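Local coordinates for viral structural protein 4 (PDB 6TZ0) that binds GTP and probably assists the RNA-dependent RNA polymerase in transcription inside this double-stranded RNA virus, at residues V271-R276 and L294-I299; G255-W260 and S317-M322; L278-G283 and S311-I316; D284-E289 and S305-R310. All coordinates share one frame; numbering follows the deposited sequence.

Interaction 1 (V271-R276 and L294-I299); sequences VNLSKR and LFYGVI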
loop_
_atom_site.group_PDB
_atom_site.type_symbol
_atom_site.label_atom_id
_atom_site.label_comp_id
_atom_site.label_asym_id
_atom_site.label_seq_id
_atom_site.Cartn_x
_atom_site.Cartn_y
_atom_site.Cartn_z
ATOM N N VAL B 271 -21.755 28.778 29.198
ATOM C CA VAL B 271 -21.306 28.070 30.392
ATOM C C VAL B 271 -22.292 26.947 30.691
ATOM O O VAL B 271 -23.507 27.143 30.609
ATOM C CB VAL B 271 -21.176 29.032 31.600
ATOM C CG1 VAL B 271 -20.773 28.307 32.865
ATOM C CG2 VAL B 271 -20.166 30.107 31.324
ATOM N N ASN B 272 -21.769 25.769 31.048
ATOM C CA ASN B 272 -22.580 24.605 31.388
ATOM C C ASN B 272 -22.932 24.534 32.861
ATOM O O ASN B 272 -23.050 23.435 33.407
ATOM C CB ASN B 272 -21.873 23.316 30.980
ATOM C CG ASN B 272 -21.838 23.124 29.507
ATOM O OD1 ASN B 272 -20.784 23.145 28.893
ATOM N ND2 ASN B 272 -22.990 22.911 28.923
ATOM N N LEU B 273 -23.078 25.666 33.527
ATOM C CA LEU B 273 -23.584 25.691 34.885
ATOM C C LEU B 273 -24.823 26.567 34.936
ATOM O O LEU B 273 -25.029 27.433 34.086
ATOM C CB LEU B 273 -22.541 26.214 35.870
ATOM C CG LEU B 273 -21.290 25.370 36.074
ATOM C CD1 LEU B 273 -20.367 26.080 37.028
ATOM C CD2 LEU B 273 -21.644 23.990 36.586
ATOM N N SER B 274 -25.653 26.319 35.940
ATOM C CA SER B 274 -26.816 27.148 36.187
ATOM C C SER B 274 -26.396 28.480 36.797
ATOM O O SER B 274 -25.271 28.654 37.268
ATOM C CB SER B 274 -27.794 26.432 37.110
ATOM O OG SER B 274 -28.876 27.277 37.451
ATOM N N LYS B 275 -27.326 29.432 36.790
ATOM C CA LYS B 275 -27.056 30.746 37.358
ATOM C C LYS B 275 -27.020 30.706 38.879
ATOM O O LYS B 275 -26.392 31.567 39.500
ATOM C CB LYS B 275 -28.107 31.732 36.845
ATOM C CG LYS B 275 -27.823 33.196 37.086
ATOM C CD LYS B 275 -28.884 34.057 36.422
ATOM C CE LYS B 275 -28.632 35.528 36.682
ATOM N NZ LYS B 275 -29.678 36.384 36.062
ATOM N N ARG B 276 -27.655 29.708 39.489
ATOM C CA ARG B 276 -27.557 29.517 40.929
ATOM C C ARG B 276 -26.216 28.917 41.324
ATOM O O ARG B 276 -25.593 29.372 42.290
ATOM C CB ARG B 276 -28.699 28.624 41.403
ATOM C CG ARG B 276 -28.754 28.407 42.897
ATOM C CD ARG B 276 -29.945 27.536 43.261
ATOM N NE ARG B 276 -31.206 28.196 42.937
ATOM C CZ ARG B 276 -31.827 29.058 43.736
ATOM N NH1 ARG B 276 -31.311 29.362 44.919
ATOM N NH2 ARG B 276 -32.967 29.614 43.355
ATOM N N LEU B 294 -13.453 28.527 33.835
ATOM C CA LEU B 294 -12.432 27.784 33.108
ATOM C C LEU B 294 -12.842 26.336 32.886
ATOM O O LEU B 294 -12.616 25.778 31.808
ATOM C CB LEU B 294 -11.108 27.845 33.865
ATOM C CG LEU B 294 -9.924 27.078 33.271
ATOM C CD1 LEU B 294 -9.511 27.676 31.955
ATOM C CD2 LEU B 294 -8.757 27.044 34.231
ATOM N N PHE B 295 -13.460 25.712 33.886
ATOM C CA PHE B 295 -13.823 24.312 33.743
ATOM C C PHE B 295 -15.084 24.114 32.920
ATOM O O PHE B 295 -15.293 23.016 32.401
ATOM C CB PHE B 295 -14.013 23.646 35.112
ATOM C CG PHE B 295 -12.739 23.442 35.896
ATOM C CD1 PHE B 295 -11.495 23.662 35.326
ATOM C CD2 PHE B 295 -12.789 22.981 37.197
ATOM C CE1 PHE B 295 -10.341 23.472 36.048
ATOM C CE2 PHE B 295 -11.633 22.779 37.919
ATOM C CZ PHE B 295 -10.410 23.024 37.340
ATOM N N TYR B 296 -15.934 25.136 32.779
ATOM C CA TYR B 296 -17.229 24.920 32.146
ATOM C C TYR B 296 -17.610 25.944 31.081
ATOM O O TYR B 296 -18.774 25.971 30.677
ATOM C CB TYR B 296 -18.329 24.866 33.211
ATOM C CG TYR B 296 -18.188 23.679 34.117
ATOM C CD1 TYR B 296 -18.588 22.422 33.701
ATOM C CD2 TYR B 296 -17.627 23.805 35.375
ATOM C CE1 TYR B 296 -18.446 21.328 34.517
ATOM C CE2 TYR B 296 -17.480 22.716 36.198
ATOM C CZ TYR B 296 -17.893 21.482 35.766
ATOM O OH TYR B 296 -17.749 20.394 36.587
ATOM N N GLY B 297 -16.682 26.753 30.583
ATOM C CA GLY B 297 -17.010 27.820 29.657
ATOM C C GLY B 297 -16.343 27.659 28.305
ATOM O O GLY B 297 -15.284 27.045 28.190
ATOM N N VAL B 298 -16.985 28.217 27.276
ATOM C CA VAL B 298 -16.455 28.287 25.914
ATOM C C VAL B 298 -16.793 29.665 25.359
ATOM O O VAL B 298 -17.965 30.052 25.333
ATOM C CB VAL B 298 -17.028 27.198 24.984
ATOM C CG1 VAL B 298 -16.585 27.433 23.560
ATOM C CG2 VAL B 298 -16.585 25.820 25.397
ATOM N N ILE B 299 -15.785 30.400 24.906
ATOM C CA ILE B 299 -16.004 31.695 24.270
ATOM C C ILE B 299 -16.407 31.488 22.817
ATOM O O ILE B 299 -15.737 30.771 22.067
ATOM C CB ILE B 299 -14.753 32.575 24.397
ATOM C CG1 ILE B 299 -14.617 33.049 25.838
ATOM C CG2 ILE B 299 -14.799 33.754 23.452
ATOM C CD1 ILE B 299 -13.317 33.701 26.139
#
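Leu273 and Tyr296 both have CG anti to their own carbonyl carbon, with chi1 at -66° in each, and this turns the two CG atoms toward each other, Leu273 CG lying 4.0 Å from Tyr296 CG. Leu273 CD2 sits over the middle of one ring face, 4.2 Å from the centroid of Tyr296 and close to the ring normal, as a CH-pi contact. The other branch, Leu273 CD1, lies 3.9 Å from Tyr296 CD2, while Asn272 CB approaches the ring obliquely. The backbones are joined as well: Asn272 N donates to Tyr296 O at 3.0 Å, with an angle of 161° at the hydrogen, and Val271 CA makes a CA-H...O contact of 3.3 Å to the same Tyr296 O. Beside this bond, Val271 and Gly297 form an antiparallel non-hydrogen-bonded pair, in which Val271 CG2 lies 4.2 Å from Gly297 CA. Strand 297-299, an outermost strand of the four-stranded antiparallel sheet, follows helix 290-296, and Leu551 of helix 547-556 also packs on Tyr296. A branched aliphatic chain suits a broad aromatic face, so the contact is chiefly apolar, with one backbone bond fixing its alignment.

Interaction 2 (G255-W260 and S317-M322); sequences GCLITW and SPHKMM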
loop_
_atom_site.group_PDB
_atom_site.type_symbol
_atom_site.label_atom_id
_atom_site.label_comp_id
_atom_site.label_asym_id
_atom_site.label_seq_id
_atom_site.Cartn_x
_atom_site.Cartn_y
_atom_site.Cartn_z
ATOM N N GLY B 255 -28.056 25.932 31.300
ATOM C CA GLY B 255 -26.786 26.617 31.301
ATOM C C GLY B 255 -26.933 28.119 31.426
ATOM O O GLY B 255 -27.975 28.641 31.835
ATOM N N CYS B 256 -25.863 28.826 31.078
ATOM C CA CYS B 256 -25.843 30.277 31.126
ATOM C C CYS B 256 -25.173 30.827 29.881
ATOM O O CYS B 256 -24.377 30.156 29.226
ATOM C CB CYS B 256 -25.111 30.806 32.364
ATOM S SG CYS B 256 -25.969 30.539 33.898
ATOM N N LEU B 257 -25.517 32.066 29.562
ATOM C CA LEU B 257 -24.813 32.834 28.549
ATOM C C LEU B 257 -24.466 34.178 29.160
ATOM O O LEU B 257 -25.351 34.894 29.633
ATOM C CB LEU B 257 -25.654 32.984 27.279
ATOM C CG LEU B 257 -24.976 33.602 26.063
ATOM C CD1 LEU B 257 -25.403 32.859 24.843
ATOM C CD2 LEU B 257 -25.405 35.038 25.908
ATOM N N ILE B 258 -23.184 34.511 29.155
ATOM C CA ILE B 258 -22.669 35.715 29.787
ATOM C C ILE B 258 -22.106 36.615 28.699
ATOM O O ILE B 258 -21.448 36.132 27.776
ATOM C CB ILE B 258 -21.588 35.358 30.822
ATOM C CG1 ILE B 258 -22.113 34.307 31.790
ATOM C CG2 ILE B 258 -21.191 36.573 31.619
ATOM C CD1 ILE B 258 -21.048 33.691 32.637
ATOM N N THR B 259 -22.375 37.914 28.789
ATOM C CA THR B 259 -21.707 38.902 27.952
ATOM C C THR B 259 -20.788 39.743 28.824
ATOM O O THR B 259 -21.197 40.224 29.882
ATOM C CB THR B 259 -22.700 39.798 27.210
ATOM O OG1 THR B 259 -23.503 40.509 28.151
ATOM C CG2 THR B 259 -23.587 38.974 26.308
ATOM N N TRP B 260 -19.552 39.901 28.383
ATOM C CA TRP B 260 -18.488 40.511 29.160
ATOM C C TRP B 260 -18.079 41.830 28.528
ATOM O O TRP B 260 -18.583 42.227 27.482
ATOM C CB TRP B 260 -17.285 39.576 29.232
ATOM C CG TRP B 260 -17.518 38.296 29.935
ATOM C CD1 TRP B 260 -17.949 37.135 29.380
ATOM C CD2 TRP B 260 -17.258 38.015 31.306
ATOM N NE1 TRP B 260 -18.017 36.153 30.328
ATOM C CE2 TRP B 260 -17.593 36.669 31.523
ATOM C CE3 TRP B 260 -16.792 38.774 32.378
ATOM C CZ2 TRP B 260 -17.474 36.066 32.766
ATOM C CZ3 TRP B 260 -16.671 38.175 33.607
ATOM C CH2 TRP B 260 -17.017 36.837 33.794
ATOM N N SER B 317 -27.955 35.511 31.158
ATOM C CA SER B 317 -29.257 34.925 30.908
ATOM C C SER B 317 -29.145 33.410 30.929
ATOM O O SER B 317 -28.068 32.864 30.671
ATOM C CB SER B 317 -29.807 35.381 29.551
ATOM O OG SER B 317 -29.959 36.787 29.515
ATOM N N PRO B 318 -30.227 32.703 31.260
ATOM C CA PRO B 318 -30.219 31.245 31.100
ATOM C C PRO B 318 -30.191 30.854 29.633
ATOM O O PRO B 318 -30.843 31.476 28.793
ATOM C CB PRO B 318 -31.527 30.810 31.766
ATOM C CG PRO B 318 -31.865 31.908 32.680
ATOM C CD PRO B 318 -31.409 33.154 32.007
ATOM N N HIS B 319 -29.420 29.818 29.328
ATOM C CA HIS B 319 -29.215 29.408 27.950
ATOM C C HIS B 319 -29.099 27.893 27.934
ATOM O O HIS B 319 -28.913 27.266 28.973
ATOM C CB HIS B 319 -27.973 30.087 27.363
ATOM C CG HIS B 319 -27.848 29.947 25.881
ATOM N ND1 HIS B 319 -28.594 30.697 25.000
ATOM C CD2 HIS B 319 -27.092 29.121 25.125
ATOM C CE1 HIS B 319 -28.283 30.354 23.763
ATOM N NE2 HIS B 319 -27.382 29.392 23.813
ATOM N N LYS B 320 -29.247 27.303 26.753
ATOM C CA LYS B 320 -29.139 25.858 26.608
ATOM C C LYS B 320 -27.706 25.386 26.832
ATOM O O LYS B 320 -26.749 26.063 26.450
ATOM C CB LYS B 320 -29.617 25.451 25.218
ATOM C CG LYS B 320 -29.660 23.976 24.993
ATOM C CD LYS B 320 -30.133 23.622 23.627
ATOM C CE LYS B 320 -30.107 22.130 23.476
ATOM N NZ LYS B 320 -28.713 21.622 23.492
ATOM N N MET B 321 -27.559 24.230 27.478
ATOM C CA MET B 321 -26.243 23.634 27.664
ATOM C C MET B 321 -25.649 23.132 26.359
ATOM O O MET B 321 -26.348 22.594 25.499
ATOM C CB MET B 321 -26.302 22.479 28.659
ATOM C CG MET B 321 -26.270 22.902 30.097
ATOM S SD MET B 321 -26.107 21.477 31.169
ATOM C CE MET B 321 -26.077 22.268 32.771
ATOM N N MET B 322 -24.338 23.295 26.235
ATOM C CA MET B 322 -23.588 22.777 25.105
ATOM C C MET B 322 -23.494 21.260 25.159
ATOM O O MET B 322 -23.450 20.652 26.230
ATOM C CB MET B 322 -22.181 23.361 25.101
ATOM C CG MET B 322 -22.141 24.852 24.934
ATOM S SD MET B 322 -20.479 25.523 24.907
ATOM C CE MET B 322 -20.087 25.477 26.645
#
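The imidazole ring of His319 carries Leu257 CD1 over the centre of one face, 3.8 Å from the ring centroid, while at its rim NE2 is hydrogen-bonded to Gln188 O. His319 CG stands anti to the backbone N (chi1 -168°), on the side of Leu257, with His319 CG 3.9 Å from Leu257 CD1, and the two side chains also meet at their roots, Leu257 CB lying 3.7 Å from His319 CB. These two side chains and that of Ser317 leave the same face of the sheet, where Ser317 OG is bonded to Asn231 ND2. Strands 255-260 and 317-319 run antiparallel, strongly twisted, at 130°. Leu257 and Ser317 form a hydrogen-bonded pair, Leu257 N to Ser317 O at 2.9 Å and Ser317 N to Leu257 O at 3.1 Å. Gly255 and His319 form the next such pair, less regular: Gly255 N meets His319 O at 2.8 Å, but His319 N reaches Gly255 O from above its carbonyl plane. Between them Cys256 faces Pro318 in a non-hydrogen-bonded pair, a place where proline's missing N-H costs the pairing nothing. Glycine probably suits position 255 because a CB there would lie close to His319 O and Met321 CG. The histidine thus combines a flat surface for leucine with a polar rim, and its bond to a carbonyl oxygen is consistent with a hydrogen on NE2.

Interaction 3 (L278-G283 and S311-I316); sequences LGLDVG and STIMKI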
loop_
_atom_site.group_PDB
_atom_site.type_symbol
_atom_site.label_atom_id
_atom_site.label_comp_id
_atom_site.label_asym_id
_atom_site.label_seq_id
_atom_site.Cartn_x
_atom_site.Cartn_y
_atom_site.Cartn_z
ATOM N N LEU B 278 -23.283 28.755 39.438
ATOM C CA LEU B 278 -22.301 29.772 39.091
ATOM C C LEU B 278 -22.713 31.070 39.772
ATOM O O LEU B 278 -23.541 31.818 39.255
ATOM C CB LEU B 278 -22.237 29.935 37.580
ATOM C CG LEU B 278 -21.187 30.876 37.012
ATOM C CD1 LEU B 278 -19.791 30.331 37.255
ATOM C CD2 LEU B 278 -21.442 31.092 35.547
ATOM N N GLY B 279 -22.134 31.351 40.932
ATOM C CA GLY B 279 -22.583 32.479 41.725
ATOM C C GLY B 279 -22.083 33.817 41.230
ATOM O O GLY B 279 -21.201 34.419 41.846
ATOM N N LEU B 280 -22.636 34.299 40.119
ATOM C CA LEU B 280 -22.195 35.534 39.491
ATOM C C LEU B 280 -23.387 36.429 39.200
ATOM O O LEU B 280 -24.463 35.950 38.833
ATOM C CB LEU B 280 -21.438 35.263 38.192
ATOM C CG LEU B 280 -20.088 34.556 38.281
ATOM C CD1 LEU B 280 -19.576 34.253 36.894
ATOM C CD2 LEU B 280 -19.096 35.417 39.029
ATOM N N ASP B 281 -23.185 37.731 39.356
ATOM C CA ASP B 281 -24.176 38.751 39.056
ATOM C C ASP B 281 -23.591 39.733 38.049
ATOM O O ASP B 281 -22.417 39.656 37.691
ATOM C CB ASP B 281 -24.609 39.481 40.326
ATOM C CG ASP B 281 -25.311 38.574 41.304
ATOM O OD1 ASP B 281 -25.917 37.580 40.856
ATOM O OD2 ASP B 281 -25.264 38.855 42.520
ATOM N N VAL B 282 -24.423 40.669 37.599
ATOM C CA VAL B 282 -23.976 41.693 36.661
ATOM C C VAL B 282 -23.040 42.654 37.380
ATOM O O VAL B 282 -23.405 43.259 38.395
ATOM C CB VAL B 282 -25.169 42.433 36.048
ATOM C CG1 VAL B 282 -24.692 43.583 35.193
ATOM C CG2 VAL B 282 -26.002 41.485 35.220
ATOM N N GLY B 283 -21.825 42.794 36.860
ATOM C CA GLY B 283 -20.820 43.657 37.439
ATOM C C GLY B 283 -19.685 42.924 38.105
ATOM O O GLY B 283 -18.712 43.567 38.514
ATOM N N SER B 311 -12.217 42.206 32.887
ATOM C CA SER B 311 -13.552 42.081 32.325
ATOM C C SER B 311 -14.595 41.975 33.424
ATOM O O SER B 311 -14.386 41.305 34.436
ATOM C CB SER B 311 -13.630 40.853 31.429
ATOM O OG SER B 311 -12.765 40.993 30.322
ATOM N N THR B 312 -15.722 42.648 33.221
ATOM C CA THR B 312 -16.873 42.571 34.106
ATOM C C THR B 312 -18.074 42.070 33.319
ATOM O O THR B 312 -18.067 42.045 32.089
ATOM C CB THR B 312 -17.183 43.929 34.742
ATOM O OG1 THR B 312 -17.533 44.864 33.717
ATOM C CG2 THR B 312 -15.979 44.452 35.496
ATOM N N ILE B 313 -19.113 41.669 34.035
ATOM C CA ILE B 313 -20.288 41.068 33.419
ATOM C C ILE B 313 -21.274 42.159 33.033
ATOM O O ILE B 313 -21.652 42.990 33.863
ATOM C CB ILE B 313 -20.940 40.045 34.360
ATOM C CG1 ILE B 313 -20.018 38.850 34.562
ATOM C CG2 ILE B 313 -22.232 39.566 33.791
ATOM C CD1 ILE B 313 -20.468 37.898 35.619
ATOM N N MET B 314 -21.699 42.152 31.770
ATOM C CA MET B 314 -22.752 43.043 31.309
ATOM C C MET B 314 -24.136 42.429 31.438
ATOM O O MET B 314 -25.094 43.156 31.718
ATOM C CB MET B 314 -22.519 43.429 29.849
ATOM C CG MET B 314 -21.237 44.181 29.593
ATOM S SD MET B 314 -20.938 44.457 27.840
ATOM C CE MET B 314 -22.164 45.704 27.475
ATOM N N LYS B 315 -24.265 41.113 31.253
ATOM C CA LYS B 315 -25.561 40.447 31.222
ATOM C C LYS B 315 -25.364 38.943 31.381
ATOM O O LYS B 315 -24.447 38.377 30.786
ATOM C CB LYS B 315 -26.285 40.746 29.904
ATOM C CG LYS B 315 -27.696 40.235 29.830
ATOM C CD LYS B 315 -28.341 40.641 28.525
ATOM C CE LYS B 315 -29.757 40.122 28.433
ATOM N NZ LYS B 315 -30.393 40.504 27.147
ATOM N N ILE B 316 -26.217 38.308 32.190
ATOM C CA ILE B 316 -26.289 36.851 32.303
ATOM C C ILE B 316 -27.734 36.421 32.099
ATOM O O ILE B 316 -28.631 36.898 32.799
ATOM C CB ILE B 316 -25.788 36.328 33.662
ATOM C CG1 ILE B 316 -24.307 36.579 33.842
ATOM C CG2 ILE B 316 -25.988 34.836 33.776
ATOM C CD1 ILE B 316 -23.817 36.247 35.226
#
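Gly283 N makes a weak bond to Ile313 O, 3.0 Å long and bent to 128° at the hydrogen, where residues 280-283 and 312-316 run with end-to-end directions 126° apart. Segment 311-316 leads into an outer strand of the antiparallel sheet, and Met314 and Lys315 there form a classic beta bulge opposite Thr259. Glycine fits position 283 because its phi is positive (108°), a conformation that would jam a side chain against the preceding carbonyl oxygen. The loop settles on two isoleucines of 311-316. Ile313, with CG1 anti to its carbonyl carbon, crosses Leu280 at about a right angle, and its CD1 lies 3.8 Å from Leu280 CB. Ile316 presents its own CD1 to the same methylene, 3.9 Å from Leu280 CB, so Leu280 is held by two methyl tips; apolar, branched chains suit this buried layer under an otherwise exposed loop. Farther back, an inverse gamma turn centred on Gly279 brings the chain round to Leu280. Val282, exposed, rests mostly on backbone, and its CG1 lies near two carbonyl oxygens, 3.4 Å from Ile313 O and 3.5 Å from Met314 O.

Interaction 4 (D284-E289 and S305-R310); sequences DDYLKE and SGISAR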
loop_
_atom_site.group_PDB
_atom_site.type_symbol
_atom_site.label_atom_id
_atom_site.label_comp_id
_atom_site.label_asym_id
_atom_site.label_seq_id
_atom_site.Cartn_x
_atom_site.Cartn_y
_atom_site.Cartn_z
ATOM N N ASP B 284 -19.773 41.602 38.226
ATOM C CA ASP B 284 -18.742 40.837 38.904
ATOM C C ASP B 284 -17.488 40.730 38.047
ATOM O O ASP B 284 -17.529 40.781 36.818
ATOM C CB ASP B 284 -19.243 39.438 39.253
ATOM C CG ASP B 284 -20.247 39.449 40.374
ATOM O OD1 ASP B 284 -20.198 40.377 41.205
ATOM O OD2 ASP B 284 -21.076 38.521 40.438
ATOM N N ASP B 285 -16.366 40.562 38.725
ATOM C CA ASP B 285 -15.052 40.541 38.114
ATOM C C ASP B 285 -14.818 39.201 37.423
ATOM O O ASP B 285 -15.467 38.198 37.722
ATOM C CB ASP B 285 -13.998 40.801 39.190
ATOM C CG ASP B 285 -12.639 41.107 38.623
ATOM O OD1 ASP B 285 -12.450 42.232 38.118
ATOM O OD2 ASP B 285 -11.757 40.224 38.685
ATOM N N TYR B 286 -13.887 39.204 36.469
ATOM C CA TYR B 286 -13.532 37.984 35.757
ATOM C C TYR B 286 -12.798 36.997 36.653
ATOM O O TYR B 286 -12.936 35.783 36.473
ATOM C CB TYR B 286 -12.685 38.339 34.538
ATOM C CG TYR B 286 -12.215 37.174 33.702
ATOM C CD1 TYR B 286 -13.083 36.505 32.854
ATOM C CD2 TYR B 286 -10.891 36.764 33.740
ATOM C CE1 TYR B 286 -12.646 35.451 32.079
ATOM C CE2 TYR B 286 -10.446 35.717 32.970
ATOM C CZ TYR B 286 -11.326 35.062 32.146
ATOM O OH TYR B 286 -10.885 34.016 31.378
ATOM N N LEU B 287 -12.023 37.486 37.619
ATOM C CA LEU B 287 -11.275 36.588 38.488
ATOM C C LEU B 287 -12.128 35.991 39.593
ATOM O O LEU B 287 -11.759 34.950 40.143
ATOM C CB LEU B 287 -10.079 37.313 39.094
ATOM C CG LEU B 287 -9.036 37.707 38.057
ATOM C CD1 LEU B 287 -7.923 38.505 38.690
ATOM C CD2 LEU B 287 -8.493 36.481 37.359
ATOM N N LYS B 288 -13.234 36.634 39.947
ATOM C CA LYS B 288 -14.223 36.000 40.802
ATOM C C LYS B 288 -14.850 34.826 40.067
ATOM O O LYS B 288 -15.294 34.974 38.923
ATOM C CB LYS B 288 -15.294 37.006 41.206
ATOM C CG LYS B 288 -16.360 36.439 42.108
ATOM C CD LYS B 288 -17.332 37.511 42.544
ATOM C CE LYS B 288 -18.411 36.940 43.440
ATOM N NZ LYS B 288 -19.356 37.990 43.899
ATOM N N GLU B 289 -14.858 33.661 40.727
ATOM C CA GLU B 289 -15.381 32.398 40.188
ATOM C C GLU B 289 -14.695 32.011 38.878
ATOM O O GLU B 289 -15.331 31.494 37.960
ATOM C CB GLU B 289 -16.901 32.444 40.009
ATOM C CG GLU B 289 -17.675 32.715 41.286
ATOM C CD GLU B 289 -17.553 31.613 42.313
ATOM O OE1 GLU B 289 -17.409 30.436 41.925
ATOM O OE2 GLU B 289 -17.608 31.928 43.519
ATOM N N SER B 305 -10.132 36.971 21.018
ATOM C CA SER B 305 -11.233 37.623 21.709
ATOM C C SER B 305 -10.683 38.298 22.953
ATOM O O SER B 305 -10.158 37.625 23.839
ATOM C CB SER B 305 -12.301 36.609 22.105
ATOM O OG SER B 305 -11.802 35.742 23.105
ATOM N N GLY B 306 -10.828 39.614 23.039
ATOM C CA GLY B 306 -10.122 40.363 24.063
ATOM C C GLY B 306 -10.643 40.266 25.481
ATOM O O GLY B 306 -10.793 41.285 26.157
ATOM N N ILE B 307 -10.918 39.048 25.948
ATOM C CA ILE B 307 -11.238 38.830 27.349
ATOM C C ILE B 307 -9.957 38.988 28.163
ATOM O O ILE B 307 -8.847 38.732 27.677
ATOM C CB ILE B 307 -11.891 37.442 27.530
ATOM C CG1 ILE B 307 -12.604 37.309 28.873
ATOM C CG2 ILE B 307 -10.903 36.303 27.335
ATOM C CD1 ILE B 307 -13.866 38.080 28.944
ATOM N N SER B 308 -10.093 39.486 29.387
ATOM C CA SER B 308 -8.930 39.765 30.214
ATOM C C SER B 308 -9.348 39.714 31.673
ATOM O O SER B 308 -10.510 39.467 31.996
ATOM C CB SER B 308 -8.305 41.118 29.863
ATOM O OG SER B 308 -9.174 42.187 30.176
ATOM N N ALA B 309 -8.388 39.964 32.561
ATOM C CA ALA B 309 -8.665 39.969 33.990
ATOM C C ALA B 309 -9.474 41.182 34.426
ATOM O O ALA B 309 -9.997 41.185 35.544
ATOM C CB ALA B 309 -7.357 39.906 34.778
ATOM N N ARG B 310 -9.594 42.196 33.575
ATOM C CA ARG B 310 -10.335 43.410 33.874
ATOM C C ARG B 310 -11.761 43.363 33.350
ATOM O O ARG B 310 -12.449 44.385 33.369
ATOM C CB ARG B 310 -9.604 44.612 33.287
ATOM C CG ARG B 310 -8.237 44.830 33.889
ATOM C CD ARG B 310 -7.606 46.102 33.368
ATOM N NE ARG B 310 -7.419 46.063 31.920
ATOM C CZ ARG B 310 -6.363 45.531 31.313
ATOM N NH1 ARG B 310 -5.390 44.980 32.025
ATOM N NH2 ARG B 310 -6.283 45.546 29.992
#
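Ser308 O is met by two groups: Ser311 OG hydrogen-bonds to it, and the ring of Tyr286 leans against it obliquely, with Tyr286 CD2 3.2 Å away. Tyr286 CG is anti to its backbone N (chi1 179°), which places Tyr286 CG itself 3.3 Å from Ser308 O. The ring also meets Ile307, whose side chain crosses it at about a right angle, the methylene Ile307 CG1 standing 3.7 Å from Tyr286 CE1. Ala309 CA lies against the same ring as Ser308 O, 3.9 Å from Tyr286 CD2. Nearer the surface, Leu287 CD1 touches Ala309 CB at 4.2 Å. The hydrogen bonds are local to each loop instead. In one, Asp285 OD2 accepts from Leu287 N at 3.0 Å to close an Asx turn, a task suited to a short carboxylate; in the other, Gly306 is the centre of an inverse gamma turn. Tyrosine suits its place because its ring offers several carbons at once to Ser308 O, Ile307 and Ala309. Around the contact, Tyr286 meets the ring of Trp260 on strand 255-261 edge-to-face, Ile307 packs on Ile299 of strand 297-299, Ser308 and Arg310 touch Gln515 of helix 513-518, and Glu289 occupies the N-cap position of helix 290-296.

All four contacts belong to one antiparallel sheet and its loops. Along the chain, interaction 2 encloses the rest: interaction 4 is nested inside interaction 3, and interaction 1 alternates with both. Interactions 1 and 2 have centres about 7 Å apart and meet through the neighbouring strands 266-271 and 255-261, while interactions 2 and 3 share strand 313-319. Interactions 3 and 4, centres about 10 Å apart, both involve the loop between strand 266-271 and helix 290-296. Interaction 4 lies closest to the GTP sites seen in this protein, the side chain of Ala309 being about 9 Å from that of Arg520, so these loops lie near GTP-binding residues, although no GTP is bound here.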